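Long-range contact in Lys-gingipain W83 (Porphyromonas gingivalis, PDB 4ITC), which cleaves proteins after lysine as a secreted cysteine protease and, through cleaved adhesin domains such as this one, interacts with erythrocytes and albumin: residues Asp22-Pro34 against Asn40-Leu52. Sequence-based numbering, arbitrary orientation. Where two conformers were deposited one is given.
Sequences DGDGHGWKPGNAP and NSNGCVYSESFGL. With CA (calcium ion), chain B; CA (calcium ion), chain C.
Lys29 N gives to Tyr46 O (2.8 Å) and Tyr46 N to Lys29 O (2.9 Å), and Gly31 with Cys44 does likewise, making strands 29-32 and 43-48 an antiparallel hairpin; Ala33 N to Asn42 O extends it. Tyr46 CG lies between its backbone N and carbonyl carbon (chi1 72°), which brings the ring alongside Lys29. The extended lysine chain crosses this ring with CB over its face, then ends in a salt bridge from NZ to Glu48 OE2 (2.7 Å), met 37° out of the carboxylate plane. One water joins NZ, Tyr46 OH and Glu48 OE1; another ties Glu48 OE2 to Gly27 O. At the ring edge, Gly31 CA lies 3.9 Å from Tyr46 CD1. Trp28 takes Ser47 CB over one face (CH-pi, 3.7 Å to the six-membered ring centroid), while Val45 CG2 touches Trp28 CE3 obliquely. One calcium ion sits in the loop before strand 29-32, bound by Asp22, Asp24, His26 O and a water with Asp20 and Asn62; the other, where strand 43-48 begins, by Ser41 OG and Gly43 O with Ser7, Glu9, Asp165 and Glu166. In the beta sandwich, strand 43-48 also pairs with strand 161-171, and Trp28 and Val45 pack on Leu64 of strand 62-65 in the other sheet.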
loop_
_atom_site.group_PDB
_atom_site.type_symbol
_atom_site.label_atom_id
_atom_site.label_comp_id
_atom_site.label_asym_id
_atom_site.label_seq_id
_atom_site.Cartn_x
_atom_site.Cartn_y
_atom_site.Cartn_z
ATOM N N ASP A 22 7.384 13.519 0.020
ATOM C CA ASP A 22 8.814 13.814 0.158
ATOM C C ASP A 22 9.330 14.592 -1.068
ATOM O O ASP A 22 10.390 15.237 -0.952
ATOM C CB ASP A 22 9.593 12.531 0.313
ATOM C CG ASP A 22 9.390 11.621 -0.857
ATOM O OD1 ASP A 22 8.342 10.911 -0.851
ATOM O OD2 ASP A 22 10.232 11.608 -1.793
ATOM N N GLY A 23 8.602 14.579 -2.184
ATOM C CA GLY A 23 8.873 15.463 -3.357
ATOM C C GLY A 23 9.937 14.957 -4.329
ATOM O O GLY A 23 10.394 15.712 -5.194
ATOM N N ASP A 24 10.318 13.685 -4.251
ATOM C CA ASP A 24 11.378 13.158 -5.166
ATOM C C ASP A 24 10.900 12.773 -6.555
ATOM O O ASP A 24 11.697 12.360 -7.407
ATOM C CB ASP A 24 12.163 12.015 -4.489
ATOM C CG ASP A 24 11.345 10.711 -4.304
ATOM O OD1 ASP A 24 10.125 10.739 -4.582
ATOM O OD2 ASP A 24 11.943 9.738 -3.858
ATOM N N GLY A 25 9.606 12.852 -6.799
ATOM C CA GLY A 25 9.057 12.494 -8.081
ATOM C C GLY A 25 8.697 11.030 -8.249
ATOM O O GLY A 25 8.339 10.586 -9.349
ATOM N N HIS A 26 8.869 10.268 -7.167
ATOM C CA HIS A 26 8.554 8.842 -7.135
ATOM C C HIS A 26 7.444 8.611 -6.122
ATOM O O HIS A 26 7.586 8.974 -4.979
ATOM C CB HIS A 26 9.766 8.023 -6.699
ATOM C CG HIS A 26 10.936 8.187 -7.592
ATOM N ND1 HIS A 26 11.139 7.396 -8.695
ATOM C CD2 HIS A 26 11.995 9.021 -7.518
ATOM C CE1 HIS A 26 12.248 7.787 -9.302
ATOM N NE2 HIS A 26 12.787 8.763 -8.600
ATOM N N GLY A 27 6.331 8.035 -6.564
ATOM C CA GLY A 27 5.204 7.747 -5.673
ATOM C C GLY A 27 4.720 6.330 -5.882
ATOM O O GLY A 27 5.395 5.489 -6.507
ATOM N N TRP A 28 3.497 6.087 -5.424
ATOM C CA TRP A 28 2.840 4.805 -5.690
ATOM C C TRP A 28 2.582 4.713 -7.202
ATOM O O TRP A 28 2.154 5.704 -7.816
ATOM C CB TRP A 28 1.501 4.682 -4.943
ATOM C CG TRP A 28 1.664 4.454 -3.463
ATOM C CD1 TRP A 28 1.690 5.393 -2.455
ATOM C CD2 TRP A 28 1.793 3.186 -2.829
ATOM N NE1 TRP A 28 1.865 4.776 -1.250
ATOM C CE2 TRP A 28 1.906 3.412 -1.444
ATOM C CE3 TRP A 28 1.841 1.870 -3.309
ATOM C CZ2 TRP A 28 2.044 2.380 -0.527
ATOM C CZ3 TRP A 28 1.984 0.840 -2.412
ATOM C CH2 TRP A 28 2.102 1.097 -1.018
ATOM N N LYS A 29 2.836 3.548 -7.773
ATOM C CA LYS A 29 2.830 3.329 -9.234
ATOM C C LYS A 29 2.092 2.032 -9.526
ATOM O O LYS A 29 2.076 1.120 -8.724
ATOM C CB LYS A 29 4.267 3.161 -9.726
ATOM C CG LYS A 29 5.082 4.410 -9.710
ATOM C CD LYS A 29 6.545 4.081 -9.937
ATOM C CE LYS A 29 7.417 5.302 -9.804
ATOM N NZ LYS A 29 8.812 4.979 -10.206
ATOM N N PRO A 30 1.517 1.918 -10.705
ATOM C CA PRO A 30 0.944 0.660 -11.154
ATOM C C PRO A 30 2.018 -0.359 -11.513
ATOM O O PRO A 30 2.984 -0.030 -12.216
ATOM C CB PRO A 30 0.180 1.078 -12.426
ATOM C CG PRO A 30 0.916 2.260 -12.920
ATOM C CD PRO A 30 1.426 2.982 -11.711
ATOM N N GLY A 31 1.817 -1.601 -11.072
ATOM C CA GLY A 31 2.698 -2.696 -11.396
ATOM C C GLY A 31 1.895 -3.774 -12.074
ATOM O O GLY A 31 0.713 -3.947 -11.794
ATOM N N ASN A 32 2.536 -4.505 -12.971
ATOM C CA ASN A 32 1.892 -5.715 -13.472
ATOM C C ASN A 32 2.850 -6.785 -13.888
ATOM O O ASN A 32 4.072 -6.557 -13.976
ATOM C CB ASN A 32 0.970 -5.398 -14.624
ATOM C CG ASN A 32 1.583 -4.463 -15.576
ATOM O OD1 ASN A 32 1.279 -3.254 -15.593
ATOM N ND2 ASN A 32 2.536 -4.982 -16.336
ATOM N N ALA A 33 2.286 -7.979 -14.041
ATOM C CA ALA A 33 3.080 -9.126 -14.508
ATOM C C ALA A 33 3.701 -8.787 -15.868
ATOM O O ALA A 33 3.135 -8.017 -16.633
ATOM C CB ALA A 33 2.213 -10.370 -14.609
ATOM N N PRO A 34 4.902 -9.356 -16.165
ATOM C CA PRO A 34 5.635 -10.306 -15.350
ATOM C C PRO A 34 6.539 -9.645 -14.340
ATOM O O PRO A 34 7.048 -10.311 -13.439
ATOM C CB PRO A 34 6.473 -11.063 -16.391
ATOM C CG PRO A 34 6.707 -10.057 -17.450
ATOM C CD PRO A 34 5.520 -9.157 -17.489
ATOM N N ASN A 40 -2.779 -13.119 -6.867
ATOM C CA ASN A 40 -3.721 -13.939 -7.630
ATOM C C ASN A 40 -4.335 -13.173 -8.785
ATOM O O ASN A 40 -5.522 -13.301 -9.083
ATOM C CB ASN A 40 -4.785 -14.528 -6.682
ATOM C CG ASN A 40 -5.690 -15.569 -7.347
ATOM O OD1 ASN A 40 -6.878 -15.731 -6.969
ATOM N ND2 ASN A 40 -5.158 -16.261 -8.327
ATOM N N SER A 41 -3.512 -12.354 -9.427
ATOM C CA SER A 41 -3.945 -11.403 -10.437
ATOM C C SER A 41 -2.737 -10.743 -11.087
ATOM O O SER A 41 -1.662 -10.797 -10.559
ATOM C CB SER A 41 -4.884 -10.368 -9.846
ATOM O OG SER A 41 -4.226 -9.516 -8.919
ATOM N N ASN A 42 -3.001 -10.037 -12.191
ATOM C CA ASN A 42 -2.002 -9.472 -13.092
ATOM C C ASN A 42 -1.424 -8.101 -12.675
ATOM O O ASN A 42 -0.313 -7.712 -13.056
ATOM C CB ASN A 42 -2.702 -9.296 -14.450
ATOM C CG ASN A 42 -1.733 -9.098 -15.604
ATOM O OD1 ASN A 42 -0.930 -9.985 -15.899
ATOM N ND2 ASN A 42 -1.837 -7.962 -16.292
ATOM N N GLY A 43 -2.232 -7.345 -11.965
ATOM C CA GLY A 43 -1.934 -5.956 -11.622
ATOM C C GLY A 43 -1.975 -5.658 -10.139
ATOM O O GLY A 43 -2.687 -6.298 -9.373
ATOM N N CYS A 44 -1.139 -4.713 -9.739
ATOM C CA CYS A 44 -1.115 -4.232 -8.348
ATOM C C CYS A 44 -0.553 -2.831 -8.337
ATOM O O CYS A 44 -0.423 -2.218 -9.395
ATOM C CB CYS A 44 -0.297 -5.140 -7.474
ATOM S SG CYS A 44 1.467 -5.207 -7.810
ATOM N N VAL A 45 -0.266 -2.288 -7.144
ATOM C CA VAL A 45 0.468 -1.046 -7.032
ATOM C C VAL A 45 1.696 -1.275 -6.165
ATOM O O VAL A 45 1.752 -2.197 -5.377
ATOM C CB VAL A 45 -0.385 0.101 -6.435
ATOM C CG1 VAL A 45 -1.524 0.410 -7.390
ATOM C CG2 VAL A 45 -0.903 -0.253 -5.067
ATOM N N TYR A 46 2.689 -0.410 -6.358
ATOM C CA TYR A 46 3.926 -0.532 -5.611
ATOM C C TYR A 46 4.561 0.826 -5.373
ATOM O O TYR A 46 4.264 1.824 -6.051
ATOM C CB TYR A 46 4.917 -1.445 -6.314
ATOM C CG TYR A 46 5.533 -0.863 -7.562
ATOM C CD1 TYR A 46 4.842 -0.869 -8.771
ATOM C CD2 TYR A 46 6.799 -0.340 -7.544
ATOM C CE1 TYR A 46 5.414 -0.379 -9.906
ATOM C CE2 TYR A 46 7.393 0.172 -8.688
ATOM C CZ TYR A 46 6.685 0.159 -9.876
ATOM O OH TYR A 46 7.276 0.668 -11.039
ATOM N N SER A 47 5.412 0.875 -4.346
ATOM C CA SER A 47 6.144 2.063 -3.993
ATOM C C SER A 47 7.574 1.657 -3.650
ATOM O O SER A 47 7.828 0.612 -3.039
ATOM C CB SER A 47 5.472 2.757 -2.821
ATOM O OG SER A 47 6.189 3.881 -2.379
ATOM N N GLU A 48 8.531 2.495 -4.076
ATOM C CA GLU A 48 9.957 2.191 -4.053
ATOM C C GLU A 48 10.700 2.814 -2.875
ATOM O O GLU A 48 10.623 4.038 -2.637
ATOM C CB GLU A 48 10.591 2.744 -5.334
ATOM C CG GLU A 48 10.036 2.127 -6.602
ATOM C CD GLU A 48 10.258 3.007 -7.812
ATOM O OE1 GLU A 48 10.960 2.504 -8.740
ATOM O OE2 GLU A 48 9.793 4.185 -7.830
ATOM N N SER A 49 11.526 2.004 -2.197
ATOM C CA SER A 49 12.591 2.529 -1.345
ATOM C C SER A 49 13.978 2.455 -1.970
ATOM O O SER A 49 14.947 2.944 -1.373
ATOM C CB SER A 49 12.582 1.811 0.013
ATOM O OG SER A 49 13.100 0.527 -0.093
ATOM N N PHE A 50 14.059 1.855 -3.159
ATOM C CA PHE A 50 15.267 1.788 -3.983
ATOM C C PHE A 50 14.759 1.663 -5.406
ATOM O O PHE A 50 13.881 0.849 -5.672
ATOM C CB PHE A 50 16.082 0.552 -3.611
ATOM C CG PHE A 50 17.377 0.395 -4.407
ATOM C CD1 PHE A 50 17.368 -0.273 -5.608
ATOM C CD2 PHE A 50 18.540 0.994 -3.971
ATOM C CE1 PHE A 50 18.532 -0.412 -6.354
ATOM C CE2 PHE A 50 19.713 0.868 -4.705
ATOM C CZ PHE A 50 19.692 0.164 -5.885
ATOM N N GLY A 51 15.338 2.440 -6.314
ATOM C CA GLY A 51 14.926 2.397 -7.739
ATOM C C GLY A 51 16.015 1.734 -8.596
ATOM O O GLY A 51 17.210 1.950 -8.402
ATOM N N LEU A 52 15.566 0.941 -9.542
ATOM C CA LEU A 52 16.457 0.335 -10.553
ATOM C C LEU A 52 17.107 1.354 -11.472
ATOM O O LEU A 52 16.687 2.506 -11.550
ATOM C CB LEU A 52 15.650 -0.610 -11.399
ATOM C CG LEU A 52 15.140 -1.847 -10.648
ATOM C CD1 LEU A 52 14.298 -2.739 -11.525
ATOM C CD2 LEU A 52 16.297 -2.599 -10.020
HETATM CA CA CA B . 8.361 10.096 -3.096
HETATM CA CA CA C . -4.687 -7.144 -8.567
HETATM O O HOH W 1 10.008 8.333 -2.774
HETATM O O HOH W 2 7.973 4.758 -5.956
HETATM O O HOH W 3 9.670 2.067 -11.342
HETATM O O HOH W 4 5.311 1.362 -13.027
#